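Hypothetical protein TTHA1785 (Thermus thermophilus, PDB 2EPG) probably joins RNA ends as a GTP- and manganese-dependent tRNA-splicing ligase of the RtcB family. Local coordinates at residues 163-177 / 302-316. Sequence-based numbering, arbitrary orientation.
Sequences GAGWLVKRGYGYPED and NFAFANRQLIAHFVR
Ala164 sits almost directly on Ala306, their CA atoms 4.1 Å apart, and this small-on-small pairing lets helix 164-169 settle on the long helix 288-321, the local axes 8.4 Å apart and inclined at 35°. Leu167 is the first bump: its CD1 reaches into the hollow beside Ala306, bounded by Ala306 CB at 3.6 Å and Leu310. A Schellman motif (Tyr172 N to Leu167 O, Gly171 N to Val168 O, Gly171 at positive phi) then ends the short helix and turns the chain along its partner. Here His313 offers one ring face to Tyr172 CA, a CH-pi contact, while the edge of the Tyr172 ring points at that imidazole in a T-shaped pair (planes at 74°). Gln309 bends at chi2 (63°), bringing its amide between Tyr172 O and Asp177 OD1: NE2 donates to a lone pair of Tyr172 O (3.0 Å) and to Asp177 OD1 (2.9 Å), while OE1 accepts from Arg112. Val168 CG2 packs across this amide. Gly173 CA lies 3.4 Å from Gln309 NE2; a CB on Gly173 would run into it. The extended Arg316, positioned partly by NH1 bonding Leu331 O, lays its guanidinium flat on the Tyr174 ring, CZ 3.6 Å from the centroid, and grips Asp177 end-on, NH2 to OD1 (2.8 Å) and NH1 to OD2; both side chains touch Val333 of strand 332-347. Tyr174 N meets OD1 from above the carboxylate plane. An alanine in place of Asp177 is likely to leave Arg316 without its carboxylate, Tyr174 N without this acceptor and Gln309 NE2 with Tyr172 O alone. Salt bridge and Gln309 bonds tie loop to helix, and the Arg316 charge plus three N-H donors on OD1 probably keep the buried carboxylate ionised.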
loop_
_atom_site.group_PDB
_atom_site.type_symbol
_atom_site.label_atom_id
_atom_site.label_comp_id
_atom_site.label_asym_id
_atom_site.label_seq_id
_atom_site.Cartn_x
_atom_site.Cartn_y
_atom_site.Cartn_z
ATOM N N GLY A 163 1.773 -16.578 2.910
ATOM C CA GLY A 163 2.343 -15.241 2.973
ATOM C C GLY A 163 3.813 -15.141 3.343
ATOM O O GLY A 163 4.571 -16.107 3.199
ATOM N N ALA A 164 4.215 -13.960 3.820
ATOM C CA ALA A 164 5.603 -13.691 4.180
ATOM C C ALA A 164 6.155 -14.652 5.217
ATOM O O ALA A 164 7.336 -14.986 5.181
ATOM C CB ALA A 164 5.753 -12.244 4.677
ATOM N N GLY A 165 5.304 -15.083 6.142
ATOM C CA GLY A 165 5.731 -16.009 7.175
ATOM C C GLY A 165 6.351 -17.297 6.647
ATOM O O GLY A 165 7.230 -17.844 7.297
ATOM N N TRP A 166 5.900 -17.789 5.488
ATOM C CA TRP A 166 6.453 -19.026 4.913
ATOM C C TRP A 166 7.948 -18.846 4.700
ATOM O O TRP A 166 8.743 -19.709 5.066
ATOM C CB TRP A 166 5.803 -19.351 3.556
ATOM C CG TRP A 166 6.117 -20.746 3.008
ATOM C CD1 TRP A 166 5.354 -21.875 3.149
ATOM C CD2 TRP A 166 7.265 -21.138 2.226
ATOM N NE1 TRP A 166 5.951 -22.936 2.505
ATOM C CE2 TRP A 166 7.123 -22.511 1.932
ATOM C CE3 TRP A 166 8.395 -20.458 1.748
ATOM C CZ2 TRP A 166 8.070 -23.223 1.180
ATOM C CZ3 TRP A 166 9.340 -21.162 1.001
ATOM C CH2 TRP A 166 9.169 -22.536 0.724
ATOM N N LEU A 167 8.320 -17.715 4.105
ATOM C CA LEU A 167 9.714 -17.400 3.832
ATOM C C LEU A 167 10.532 -17.187 5.105
ATOM O O LEU A 167 11.671 -17.630 5.190
ATOM C CB LEU A 167 9.806 -16.150 2.960
ATOM C CG LEU A 167 9.382 -16.271 1.491
ATOM C CD1 LEU A 167 9.369 -14.880 0.845
ATOM C CD2 LEU A 167 10.357 -17.178 0.762
ATOM N N VAL A 168 9.956 -16.498 6.086
ATOM C CA VAL A 168 10.665 -16.252 7.334
ATOM C C VAL A 168 10.992 -17.569 8.044
ATOM O O VAL A 168 12.097 -17.746 8.550
ATOM C CB VAL A 168 9.822 -15.379 8.294
ATOM C CG1 VAL A 168 10.501 -15.302 9.662
ATOM C CG2 VAL A 168 9.648 -14.001 7.693
ATOM N N LYS A 169 10.015 -18.472 8.099
ATOM C CA LYS A 169 10.204 -19.770 8.740
ATOM C C LYS A 169 11.256 -20.623 8.037
ATOM O O LYS A 169 11.750 -21.572 8.623
ATOM C CB LYS A 169 8.871 -20.522 8.814
ATOM C CG LYS A 169 7.881 -19.874 9.770
ATOM C CD LYS A 169 6.447 -20.350 9.556
ATOM C CE LYS A 169 6.311 -21.849 9.738
ATOM N NZ LYS A 169 4.882 -22.237 9.676
ATOM N N ARG A 170 11.606 -20.292 6.792
ATOM C CA ARG A 170 12.639 -21.053 6.080
ATOM C C ARG A 170 13.958 -20.300 6.021
ATOM O O ARG A 170 14.815 -20.607 5.202
ATOM C CB ARG A 170 12.217 -21.412 4.649
ATOM C CG ARG A 170 11.433 -22.718 4.507
ATOM C CD ARG A 170 10.004 -22.541 4.914
ATOM N NE ARG A 170 9.224 -23.775 4.913
ATOM C CZ ARG A 170 7.962 -23.830 5.326
ATOM N NH1 ARG A 170 7.294 -24.968 5.311
ATOM N NH2 ARG A 170 7.361 -22.726 5.764
ATOM N N GLY A 171 14.115 -19.292 6.868
ATOM C CA GLY A 171 15.374 -18.561 6.890
ATOM C C GLY A 171 15.494 -17.284 6.085
ATOM O O GLY A 171 16.516 -16.619 6.158
ATOM N N TYR A 172 14.475 -16.912 5.325
ATOM C CA TYR A 172 14.575 -15.690 4.521
ATOM C C TYR A 172 14.068 -14.462 5.287
ATOM O O TYR A 172 13.203 -13.726 4.804
ATOM C CB TYR A 172 13.785 -15.859 3.222
ATOM C CG TYR A 172 14.302 -16.967 2.347
ATOM C CD1 TYR A 172 15.352 -16.743 1.459
ATOM C CD2 TYR A 172 13.750 -18.246 2.415
ATOM C CE1 TYR A 172 15.840 -17.768 0.652
ATOM C CE2 TYR A 172 14.229 -19.278 1.618
ATOM C CZ TYR A 172 15.272 -19.030 0.740
ATOM O OH TYR A 172 15.749 -20.042 -0.052
ATOM N N GLY A 173 14.612 -14.257 6.483
ATOM C CA GLY A 173 14.217 -13.128 7.308
ATOM C C GLY A 173 14.526 -13.393 8.766
ATOM O O GLY A 173 15.131 -14.413 9.089
ATOM N N TYR A 174 14.153 -12.462 9.641
ATOM C CA TYR A 174 14.347 -12.640 11.073
ATOM C C TYR A 174 12.988 -13.096 11.585
ATOM O O TYR A 174 11.962 -12.713 11.021
ATOM C CB TYR A 174 14.723 -11.324 11.760
ATOM C CG TYR A 174 16.032 -10.723 11.311
ATOM C CD1 TYR A 174 17.055 -11.520 10.770
ATOM C CD2 TYR A 174 16.263 -9.356 11.447
ATOM C CE1 TYR A 174 18.266 -10.957 10.380
ATOM C CE2 TYR A 174 17.462 -8.793 11.066
ATOM C CZ TYR A 174 18.459 -9.588 10.535
ATOM O OH TYR A 174 19.641 -8.995 10.174
ATOM N N PRO A 175 12.963 -13.904 12.666
ATOM C CA PRO A 175 11.721 -14.419 13.256
ATOM C C PRO A 175 10.684 -13.333 13.522
ATOM O O PRO A 175 9.498 -13.509 13.244
ATOM C CB PRO A 175 12.200 -15.077 14.552
ATOM C CG PRO A 175 13.586 -15.528 14.209
ATOM C CD PRO A 175 14.132 -14.336 13.458
ATOM N N GLU A 176 11.141 -12.199 14.038
ATOM C CA GLU A 176 10.237 -11.099 14.362
ATOM C C GLU A 176 9.698 -10.300 13.159
ATOM O O GLU A 176 8.788 -9.497 13.322
ATOM C CB GLU A 176 10.921 -10.128 15.338
ATOM C CG GLU A 176 12.140 -9.399 14.743
ATOM C CD GLU A 176 12.391 -8.027 15.378
ATOM O OE1 GLU A 176 12.480 -7.944 16.622
ATOM O OE2 GLU A 176 12.501 -7.026 14.633
ATOM N N ASP A 177 10.232 -10.521 11.961
ATOM C CA ASP A 177 9.778 -9.741 10.805
ATOM C C ASP A 177 8.268 -9.694 10.623
ATOM O O ASP A 177 7.704 -8.638 10.370
ATOM C CB ASP A 177 10.408 -10.266 9.512
ATOM C CG ASP A 177 11.876 -9.934 9.405
ATOM O OD1 ASP A 177 12.526 -10.430 8.472
ATOM O OD2 ASP A 177 12.390 -9.173 10.246
ATOM N N ASN A 302 -0.695 -12.160 -0.690
ATOM C CA ASN A 302 0.283 -12.932 0.071
ATOM C C ASN A 302 1.576 -13.062 -0.709
ATOM O O ASN A 302 2.662 -13.108 -0.128
ATOM C CB ASN A 302 -0.277 -14.327 0.413
ATOM C CG ASN A 302 -1.420 -14.260 1.409
ATOM O OD1 ASN A 302 -2.177 -15.233 1.601
ATOM N ND2 ASN A 302 -1.547 -13.115 2.065
ATOM N N PHE A 303 1.453 -13.116 -2.030
ATOM C CA PHE A 303 2.615 -13.216 -2.888
ATOM C C PHE A 303 3.383 -11.904 -2.793
ATOM O O PHE A 303 4.616 -11.888 -2.671
ATOM C CB PHE A 303 2.191 -13.472 -4.341
ATOM C CG PHE A 303 3.350 -13.565 -5.297
ATOM C CD1 PHE A 303 4.235 -14.634 -5.237
ATOM C CD2 PHE A 303 3.566 -12.576 -6.245
ATOM C CE1 PHE A 303 5.316 -14.716 -6.111
ATOM C CE2 PHE A 303 4.645 -12.647 -7.120
ATOM C CZ PHE A 303 5.521 -13.721 -7.051
ATOM N N ALA A 304 2.653 -10.795 -2.834
ATOM C CA ALA A 304 3.298 -9.482 -2.734
ATOM C C ALA A 304 3.973 -9.349 -1.365
ATOM O O ALA A 304 5.077 -8.823 -1.258
ATOM C CB ALA A 304 2.262 -8.346 -2.944
ATOM N N PHE A 305 3.317 -9.817 -0.309
ATOM C CA PHE A 305 3.938 -9.735 1.009
ATOM C C PHE A 305 5.264 -10.510 1.007
ATOM O O PHE A 305 6.264 -10.038 1.530
ATOM C CB PHE A 305 3.011 -10.317 2.087
ATOM C CG PHE A 305 1.980 -9.337 2.609
ATOM C CD1 PHE A 305 0.654 -9.730 2.773
ATOM C CD2 PHE A 305 2.340 -8.035 2.960
ATOM C CE1 PHE A 305 -0.297 -8.852 3.275
ATOM C CE2 PHE A 305 1.400 -7.148 3.462
ATOM C CZ PHE A 305 0.073 -7.556 3.621
ATOM N N ALA A 306 5.266 -11.699 0.402
ATOM C CA ALA A 306 6.456 -12.555 0.345
ATOM C C ALA A 306 7.546 -11.932 -0.485
ATOM O O ALA A 306 8.732 -12.043 -0.171
ATOM C CB ALA A 306 6.093 -13.921 -0.222
ATOM N N ASN A 307 7.142 -11.283 -1.562
ATOM C CA ASN A 307 8.090 -10.628 -2.443
ATOM C C ASN A 307 8.880 -9.549 -1.690
ATOM O O ASN A 307 10.101 -9.431 -1.853
ATOM C CB ASN A 307 7.350 -10.001 -3.630
ATOM C CG ASN A 307 8.301 -9.429 -4.654
ATOM O OD1 ASN A 307 9.294 -10.061 -4.997
ATOM N ND2 ASN A 307 8.001 -8.236 -5.158
ATOM N N ARG A 308 8.184 -8.746 -0.886
ATOM C CA ARG A 308 8.862 -7.698 -0.137
ATOM C C ARG A 308 9.729 -8.335 0.952
ATOM O O ARG A 308 10.827 -7.857 1.242
ATOM C CB ARG A 308 7.843 -6.718 0.465
ATOM C CG ARG A 308 7.146 -5.846 -0.594
ATOM C CD ARG A 308 6.458 -4.610 0.004
ATOM N NE ARG A 308 5.265 -4.912 0.797
ATOM C CZ ARG A 308 4.026 -4.967 0.315
ATOM N NH1 ARG A 308 3.020 -5.242 1.124
ATOM N NH2 ARG A 308 3.787 -4.751 -0.975
ATOM N N GLN A 309 9.240 -9.416 1.550
ATOM C CA GLN A 309 10.002 -10.096 2.576
ATOM C C GLN A 309 11.315 -10.602 1.973
ATOM O O GLN A 309 12.374 -10.444 2.583
ATOM C CB GLN A 309 9.202 -11.273 3.151
ATOM C CG GLN A 309 9.974 -12.110 4.176
ATOM C CD GLN A 309 10.354 -11.317 5.442
ATOM O OE1 GLN A 309 9.534 -10.588 6.004
ATOM N NE2 GLN A 309 11.588 -11.479 5.895
ATOM N N LEU A 310 11.251 -11.175 0.767
ATOM C CA LEU A 310 12.450 -11.710 0.114
ATOM C C LEU A 310 13.428 -10.600 -0.192
ATOM O O LEU A 310 14.624 -10.732 0.030
ATOM C CB LEU A 310 12.107 -12.432 -1.206
ATOM C CG LEU A 310 12.696 -13.837 -1.449
ATOM C CD1 LEU A 310 12.673 -14.168 -2.951
ATOM C CD2 LEU A 310 14.116 -13.936 -0.908
ATOM N N ILE A 311 12.919 -9.498 -0.721
ATOM C CA ILE A 311 13.779 -8.371 -1.046
ATOM C C ILE A 311 14.475 -7.864 0.213
ATOM O O ILE A 311 15.660 -7.541 0.190
ATOM C CB ILE A 311 12.969 -7.239 -1.712
ATOM C CG1 ILE A 311 12.450 -7.723 -3.076
ATOM C CG2 ILE A 311 13.851 -5.991 -1.907
ATOM C CD1 ILE A 311 11.471 -6.783 -3.756
ATOM N N ALA A 312 13.742 -7.813 1.319
ATOM C CA ALA A 312 14.320 -7.349 2.576
ATOM C C ALA A 312 15.469 -8.269 2.981
ATOM O O ALA A 312 16.490 -7.804 3.492
ATOM C CB ALA A 312 13.255 -7.315 3.673
ATOM N N HIS A 313 15.311 -9.569 2.742
ATOM C CA HIS A 313 16.365 -10.530 3.078
ATOM C C HIS A 313 17.618 -10.200 2.263
ATOM O O HIS A 313 18.725 -10.173 2.803
ATOM C CB HIS A 313 15.907 -11.972 2.780
ATOM C CG HIS A 313 16.938 -13.012 3.105
ATOM N ND1 HIS A 313 17.282 -13.344 4.401
ATOM C CD2 HIS A 313 17.722 -13.772 2.302
ATOM C CE1 HIS A 313 18.232 -14.263 4.382
ATOM N NE2 HIS A 313 18.517 -14.540 3.121
ATOM N N PHE A 314 17.435 -9.939 0.967
ATOM C CA PHE A 314 18.548 -9.587 0.095
ATOM C C PHE A 314 19.165 -8.251 0.489
ATOM O O PHE A 314 20.353 -8.044 0.302
ATOM C CB PHE A 314 18.109 -9.489 -1.386
ATOM C CG PHE A 314 17.538 -10.764 -1.953
ATOM C CD1 PHE A 314 17.921 -12.011 -1.453
ATOM C CD2 PHE A 314 16.640 -10.717 -3.020
ATOM C CE1 PHE A 314 17.417 -13.199 -2.009
ATOM C CE2 PHE A 314 16.131 -11.892 -3.590
ATOM C CZ PHE A 314 16.521 -13.140 -3.079
ATOM N N VAL A 315 18.355 -7.326 1.003
ATOM C CA VAL A 315 18.886 -6.036 1.394
ATOM C C VAL A 315 19.853 -6.267 2.549
ATOM O O VAL A 315 20.959 -5.721 2.565
ATOM C CB VAL A 315 17.769 -5.058 1.816
ATOM C CG1 VAL A 315 18.360 -3.863 2.573
ATOM C CG2 VAL A 315 17.018 -4.566 0.573
ATOM N N ARG A 316 19.446 -7.083 3.513
ATOM C CA ARG A 316 20.327 -7.374 4.622
ATOM C C ARG A 316 21.621 -7.982 4.074
ATOM O O ARG A 316 22.703 -7.614 4.522
ATOM C CB ARG A 316 19.644 -8.328 5.606
ATOM C CG ARG A 316 18.534 -7.645 6.408
ATOM C CD ARG A 316 17.631 -8.616 7.141
ATOM N NE ARG A 316 16.656 -7.906 7.977
ATOM C CZ ARG A 316 15.482 -8.407 8.324
ATOM N NH1 ARG A 316 14.651 -7.704 9.086
ATOM N NH2 ARG A 316 15.129 -9.617 7.897
#